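Local coordinates for protein endo-1,3-beta-glucanase, family GH16 (Zobellia galactanivorans, PDB 4BPZ) that probably hydrolyses internal beta-1,3-linkages of laminarin as a calcium-binding endo-glucanase, represented here by its catalytic module with a bound mixed-linkage glucan trisaccharide, at residues Ile35-Asn39 and Gly40-Asn44; Ala135-Pro138 and Ala139-Ser142. The protein carries 1 engineered substitution. All coordinates share one frame; numbering follows the deposited sequence. Where two conformers were deposited one is given.

Interaction 1: Ile35-Asn39 and Gly40-Asn44; sequences IPPNN and GSWHN. With BGC (beta-D-glucopyranose), chain C; GLC (alpha-D-glucopyranose), chain B; BGC (beta-D-glucopyranose), chain D.
Asn38 and Ser41 are joined by two backbone hydrogen bonds, from Asn38 N to Ser41 O (2.9 Å) and from Ser41 N to Asn38 O (3.0 Å), which make them an antiparallel hydrogen-bonded pair at the ends of a type I' turn with Asn39 and Gly40 at its corners. The side chain of Asn38 adds a third, nearly straight bond from ND2 to Trp42 O at 3.3 Å; the acceptor lies in the amide plane, whereas ND2 stands above the plane of the carbonyl. With CG anti to the backbone N (chi1 163°), the amide runs alongside the returning chain. One water bridges Pro36 O and Gly40 N, and another links Asn39 O with Ser41 OG, which also bonds Lys80.

The apolar contacts centre on Pro37. Its CD sits over the face of the Trp42 six-membered ring, 3.3 Å from the centroid and close to the normal, in a CH-pi contact. The neighbouring CG also reaches the imidazole of His43, obliquely, 3.2 Å from NE2.

Sugar contacts follow. One face of the His43 ring carries C4 of the chain C glucose and C1 of the chain D glucose. Asn44 OD1 accepts from O2 of the former at 2.6 Å, and ND2 donates to GLC O3. The arrangement is a type I' turn closed by a single antiparallel bridge, in the loop that carries His43 and Asn44 into the GH16 glycan-binding cleft.

Interaction 2: Ala135-Pro138 and Ala139-Ser142; sequences AEWP and ACGS. Engineered in segment 139-142: Ser142 (natural residue Glu). With BGC (beta-D-glucopyranose), chain C; BGC (beta-D-glucopyranose), chain D.
Glu136 O accepts the backbone N-H of Ala139 in a 2.8 Å hydrogen bond, the donor tilted moderately from the carbonyl plane, closing a type VI turn whose corners, Trp137 and Pro138, are joined by a cis peptide bond. Two residues on, Gly141 N donates to Pro138 O at 3.0 Å from well above the carbonyl plane, closing a type I turn with Ala139 and Cys140 at its corners. The positive phi of Gly141 (82°) then leads the chain into strand 142-144.

Ala135 packs its methyl group against Ala139 and Cys140, with 4.1 Å between the CB atoms of Ala135 and Ala139. The thiol of Cys140 occupies the position between its backbone N and carbonyl carbon (chi1 53°), which places SG 3.7 Å from Trp137 CA and obliquely beside the indole in a sulfur-aromatic contact.

The indole of Trp137 reaches the sugar because CG is swung away from the backbone N (chi1 -175°). One face takes the chain C glucose, whose C5 stands over the five-membered side, while C3 is 3.6 Å from CZ3. Pro138 CB lies over the opposite face and probably helps to hold the ring's tilt. At the edge, near the ring plane, the engineered Ser142, glutamate in the natural sequence, brings CB to 4.0 Å from Trp137 NE1; in the conformer given, its OG bonds Thr116 O. A tryptophan platform stacked on a pyranose, as in carbohydrate-binding sites generally, here lines the glycan cleft of the GH16 catalytic module.

Overall arrangement
From the N terminus, the chain leaves strand 30-32, reverses direction in interaction 1 and goes on to strand 48-50. Interaction 2 comes later, closing a turn between strands 110-118 and 142-144, so the two are in series and neither nest nor cross. Their centres lie about 17 Å apart and their nearest atoms about 7 Å, without touching. The trisaccharide connects them: residues 40-44 and 135-138 both meet the chain C and chain D glucoses. Loops from separate parts of the GH16 beta-sandwich thus meet around one glycan-binding cleft, with Glu123 adding a hydrogen bond to bound glucose and Asp144 and Glu147 binding the GLC unit.

Interaction 1: Ile35-Asn39 and Gly40-Asn44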
loop_
_atom_site.group_PDB
_atom_site.type_symbol
_atom_site.label_atom_id
_atom_site.label_comp_id
_atom_site.label_asym_id
_atom_site.label_seq_id
_atom_site.Cartn_x
_atom_site.Cartn_y
_atom_site.Cartn_z
ATOM N N ILE A 35 -12.466 9.801 1.247
ATOM C CA ILE A 35 -13.535 9.994 0.235
ATOM C C ILE A 35 -13.500 8.778 -0.716
ATOM O O ILE A 35 -12.461 8.535 -1.352
ATOM C CB ILE A 35 -13.311 11.253 -0.581
ATOM C CG1 ILE A 35 -13.377 12.510 0.320
ATOM C CG2 ILE A 35 -14.361 11.357 -1.694
ATOM C CD1 ILE A 35 -12.748 13.727 -0.390
ATOM N N PRO A 36 -14.611 8.031 -0.871
ATOM C CA PRO A 36 -14.551 6.912 -1.740
ATOM C C PRO A 36 -14.470 7.417 -3.174
ATOM O O PRO A 36 -15.159 8.399 -3.575
ATOM C CB PRO A 36 -15.890 6.197 -1.535
ATOM C CG PRO A 36 -16.504 6.805 -0.312
ATOM C CD PRO A 36 -15.819 8.134 -0.068
ATOM N N PRO A 37 -13.678 6.750 -4.040
ATOM C CA PRO A 37 -13.431 7.252 -5.406
ATOM C C PRO A 37 -14.521 6.824 -6.373
ATOM O O PRO A 37 -14.531 7.392 -7.468
ATOM C CB PRO A 37 -12.134 6.574 -5.843
ATOM C CG PRO A 37 -12.087 5.283 -4.957
ATOM C CD PRO A 37 -12.702 5.704 -3.645
ATOM N N ASN A 38 -15.393 5.890 -6.028
ATOM C CA ASN A 38 -16.234 5.229 -7.037
ATOM C C ASN A 38 -17.685 5.254 -6.547
ATOM O O ASN A 38 -18.213 4.235 -6.041
ATOM C CB ASN A 38 -15.601 3.772 -7.311
ATOM C CG ASN A 38 -16.468 2.802 -7.966
ATOM O OD1 ASN A 38 -17.078 3.156 -8.910
ATOM N ND2 ASN A 38 -16.439 1.457 -7.526
ATOM N N ASN A 39 -18.392 6.437 -6.603
ATOM C CA ASN A 39 -19.878 6.501 -6.238
ATOM C C ASN A 39 -20.134 5.870 -4.883
ATOM O O ASN A 39 -21.032 5.016 -4.755
ATOM C CB ASN A 39 -20.683 5.870 -7.368
ATOM C CG ASN A 39 -20.482 6.632 -8.678
ATOM O OD1 ASN A 39 -20.033 6.086 -9.710
ATOM N ND2 ASN A 39 -20.746 7.901 -8.628
ATOM N N GLY A 40 -19.366 6.217 -3.854
ATOM C CA GLY A 40 -19.607 5.771 -2.538
ATOM C C GLY A 40 -18.849 4.520 -2.146
ATOM O O GLY A 40 -18.936 4.150 -0.967
ATOM N N SER A 41 -18.065 3.951 -3.094
ATOM C CA SER A 41 -17.283 2.731 -2.819
ATOM C C SER A 41 -15.826 2.901 -3.225
ATOM O O SER A 41 -15.493 3.789 -4.038
ATOM C CB SER A 41 -17.899 1.564 -3.602
ATOM O OG SER A 41 -19.279 1.347 -3.201
ATOM N N TRP A 42 -15.009 1.976 -2.727
ATOM C CA TRP A 42 -13.629 1.806 -3.219
ATOM C C TRP A 42 -13.676 0.894 -4.421
ATOM O O TRP A 42 -14.759 0.486 -4.877
ATOM C CB TRP A 42 -12.732 1.373 -2.054
ATOM C CG TRP A 42 -12.519 2.573 -1.154
ATOM C CD1 TRP A 42 -13.312 3.029 -0.143
ATOM C CD2 TRP A 42 -11.476 3.552 -1.346
ATOM N NE1 TRP A 42 -12.835 4.290 0.295
ATOM C CE2 TRP A 42 -11.738 4.603 -0.438
ATOM C CE3 TRP A 42 -10.409 3.647 -2.221
ATOM C CZ2 TRP A 42 -10.922 5.770 -0.391
ATOM C CZ3 TRP A 42 -9.592 4.814 -2.150
ATOM C CH2 TRP A 42 -9.845 5.838 -1.253
ATOM N N HIS A 43 -12.510 0.631 -4.990
ATOM C CA HIS A 43 -12.363 -0.198 -6.173
ATOM C C HIS A 43 -12.361 -1.661 -5.819
ATOM O O HIS A 43 -12.439 -2.051 -4.651
ATOM C CB HIS A 43 -11.123 0.223 -6.921
ATOM C CG HIS A 43 -11.134 1.689 -7.272
ATOM N ND1 HIS A 43 -12.064 2.218 -8.128
ATOM C CD2 HIS A 43 -10.315 2.703 -6.837
ATOM C CE1 HIS A 43 -11.785 3.555 -8.268
ATOM N NE2 HIS A 43 -10.694 3.828 -7.499
ATOM N N ASN A 44 -12.213 -2.517 -6.851
ATOM C CA ASN A 44 -12.025 -3.931 -6.643
ATOM C C ASN A 44 -13.163 -4.611 -5.901
ATOM O O ASN A 44 -12.925 -5.651 -5.231
ATOM C CB ASN A 44 -10.667 -4.226 -5.966
ATOM C CG ASN A 44 -9.533 -3.508 -6.612
ATOM O OD1 ASN A 44 -9.344 -3.650 -7.828
ATOM N ND2 ASN A 44 -8.771 -2.740 -5.856
HETATM C C2 BGC C . -7.808 -0.946 -8.876
HETATM C C3 BGC C . -8.041 0.129 -9.892
HETATM C C4 BGC C . -7.758 1.546 -9.266
HETATM C C5 BGC C . -6.339 1.569 -8.645
HETATM C C6 BGC C . -6.025 2.827 -7.862
HETATM C C1 BGC C . -6.390 -0.765 -8.272
HETATM O O2 BGC C . -7.933 -2.190 -9.505
HETATM O O3 BGC C . -9.419 0.066 -10.252
HETATM O O4 BGC C . -7.730 2.593 -10.230
HETATM O O5 BGC C . -6.283 0.497 -7.663
HETATM O O6 BGC C . -6.847 3.021 -6.733
HETATM C C1 GLC B . -2.770 -3.161 -6.659
HETATM C C2 GLC B . -4.143 -2.979 -7.390
HETATM C C3 GLC B . -4.913 -1.892 -6.625
HETATM C C4 GLC B . -5.041 -2.241 -5.207
HETATM C C5 GLC B . -3.627 -2.219 -4.680
HETATM C C6 GLC B . -3.515 -2.540 -3.207
HETATM O O1 GLC B . -1.844 -2.137 -6.955
HETATM O O2 GLC B . -3.856 -2.630 -8.720
HETATM O O3 GLC B . -6.261 -1.741 -7.241
HETATM O O4 GLC B . -5.878 -1.281 -4.533
HETATM O O5 GLC B . -2.883 -3.248 -5.371
HETATM O O6 GLC B . -4.027 -3.832 -2.901
HETATM C C2 BGC D . -8.737 4.563 -11.143
HETATM C C3 BGC D . -10.065 5.162 -11.501
HETATM C C4 BGC D . -10.806 4.283 -12.524
HETATM C C5 BGC D . -10.847 2.842 -11.967
HETATM C C6 BGC D . -11.590 1.935 -12.925
HETATM C C1 BGC D . -8.948 3.165 -10.613
HETATM O O2 BGC D . -8.092 5.382 -10.175
HETATM O O3 BGC D . -9.888 6.403 -12.122
HETATM O O4 BGC D . -12.120 4.772 -12.669
HETATM O O5 BGC D . -9.525 2.380 -11.645
HETATM O O6 BGC D . -11.704 0.655 -12.287
HETATM O O HOH W 1 -17.914 8.687 -3.706
HETATM O O HOH W 2 -20.769 2.295 -5.212
#

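Interaction 2: Ala135-Pro138 and Ala139-Ser142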
loop_
_atom_site.group_PDB
_atom_site.type_symbol
_atom_site.label_atom_id
_atom_site.label_comp_id
_atom_site.label_asym_id
_atom_site.label_seq_id
_atom_site.Cartn_x
_atom_site.Cartn_y
_atom_site.Cartn_z
ATOM N N ALA A 135 -2.917 11.577 -14.875
ATOM C CA ALA A 135 -2.755 10.317 -15.606
ATOM C C ALA A 135 -3.528 9.244 -14.855
ATOM O O ALA A 135 -3.018 8.602 -13.936
ATOM C CB ALA A 135 -1.278 9.917 -15.704
ATOM N N GLU A 136 -4.762 9.013 -15.240
ATOM C CA GLU A 136 -5.619 8.109 -14.525
ATOM C C GLU A 136 -5.001 6.716 -14.521
ATOM O O GLU A 136 -4.534 6.214 -15.552
ATOM C CB GLU A 136 -6.978 8.086 -15.276
ATOM C CG GLU A 136 -7.926 7.101 -14.635
ATOM C CD GLU A 136 -9.356 7.314 -15.093
ATOM O OE1 GLU A 136 -10.071 8.226 -14.594
ATOM O OE2 GLU A 136 -9.759 6.568 -15.992
ATOM N N TRP A 137 -5.032 6.041 -13.359
ATOM C CA TRP A 137 -4.553 4.673 -13.266
ATOM C C TRP A 137 -5.161 3.824 -14.390
ATOM O O TRP A 137 -6.351 3.975 -14.613
ATOM C CB TRP A 137 -5.007 4.078 -11.885
ATOM C CG TRP A 137 -4.465 2.713 -11.653
ATOM C CD1 TRP A 137 -3.367 2.358 -10.938
ATOM C CD2 TRP A 137 -5.072 1.480 -12.105
ATOM N NE1 TRP A 137 -3.195 1.024 -10.925
ATOM C CE2 TRP A 137 -4.237 0.441 -11.622
ATOM C CE3 TRP A 137 -6.229 1.170 -12.839
ATOM C CZ2 TRP A 137 -4.520 -0.919 -11.902
ATOM C CZ3 TRP A 137 -6.503 -0.165 -13.118
ATOM C CH2 TRP A 137 -5.669 -1.182 -12.659
ATOM N N PRO A 138 -4.385 3.003 -15.095
ATOM C CA PRO A 138 -3.022 2.549 -14.720
ATOM C C PRO A 138 -1.906 3.426 -15.365
ATOM O O PRO A 138 -0.726 3.074 -15.256
ATOM C CB PRO A 138 -2.966 1.154 -15.317
ATOM C CG PRO A 138 -3.817 1.216 -16.590
ATOM C CD PRO A 138 -4.995 2.118 -16.146
ATOM N N ALA A 139 -2.298 4.545 -16.023
ATOM C CA ALA A 139 -1.251 5.334 -16.741
ATOM C C ALA A 139 -0.231 6.018 -15.828
ATOM O O ALA A 139 0.882 6.248 -16.231
ATOM C CB ALA A 139 -1.954 6.425 -17.647
ATOM N N CYS A 140 -0.641 6.222 -14.556
ATOM C CA CYS A 140 0.284 6.797 -13.581
ATOM C C CYS A 140 1.291 5.762 -13.088
ATOM O O CYS A 140 2.315 6.143 -12.513
ATOM C CB CYS A 140 -0.491 7.301 -12.382
ATOM S SG CYS A 140 -1.620 6.096 -11.587
ATOM N N GLY A 141 1.028 4.477 -13.292
ATOM C CA GLY A 141 1.861 3.424 -12.788
ATOM C C GLY A 141 1.580 3.086 -11.330
ATOM O O GLY A 141 1.169 3.948 -10.513
ATOM N N SER A 142 1.892 1.850 -10.998
ATOM C CA SER A 142 1.888 1.439 -9.629
ATOM C C SER A 142 2.771 0.250 -9.403
ATOM O O SER A 142 2.959 -0.590 -10.305
ATOM C CB SER A 142 0.520 0.961 -9.505
ATOM O OG SER A 142 0.292 0.486 -8.182
HETATM C C2 BGC C . -7.808 -0.946 -8.876
HETATM C C3 BGC C . -8.041 0.129 -9.892
HETATM C C4 BGC C . -7.758 1.546 -9.266
HETATM C C5 BGC C . -6.339 1.569 -8.645
HETATM C C6 BGC C . -6.025 2.827 -7.862
HETATM C C1 BGC C . -6.390 -0.765 -8.272
HETATM O O2 BGC C . -7.933 -2.190 -9.505
HETATM O O3 BGC C . -9.419 0.066 -10.252
HETATM O O4 BGC C . -7.730 2.593 -10.230
HETATM O O5 BGC C . -6.283 0.497 -7.663
HETATM O O6 BGC C . -6.847 3.021 -6.733
HETATM C C2 BGC D . -8.737 4.563 -11.143
HETATM C C3 BGC D . -10.065 5.162 -11.501
HETATM C C4 BGC D . -10.806 4.283 -12.524
HETATM C C5 BGC D . -10.847 2.842 -11.967
HETATM C C6 BGC D . -11.590 1.935 -12.925
HETATM C C1 BGC D . -8.948 3.165 -10.613
HETATM O O2 BGC D . -8.092 5.382 -10.175
HETATM O O3 BGC D . -9.888 6.403 -12.122
HETATM O O4 BGC D . -12.120 4.772 -12.669
HETATM O O5 BGC D . -9.525 2.380 -11.645
HETATM O O6 BGC D . -11.704 0.655 -12.287
#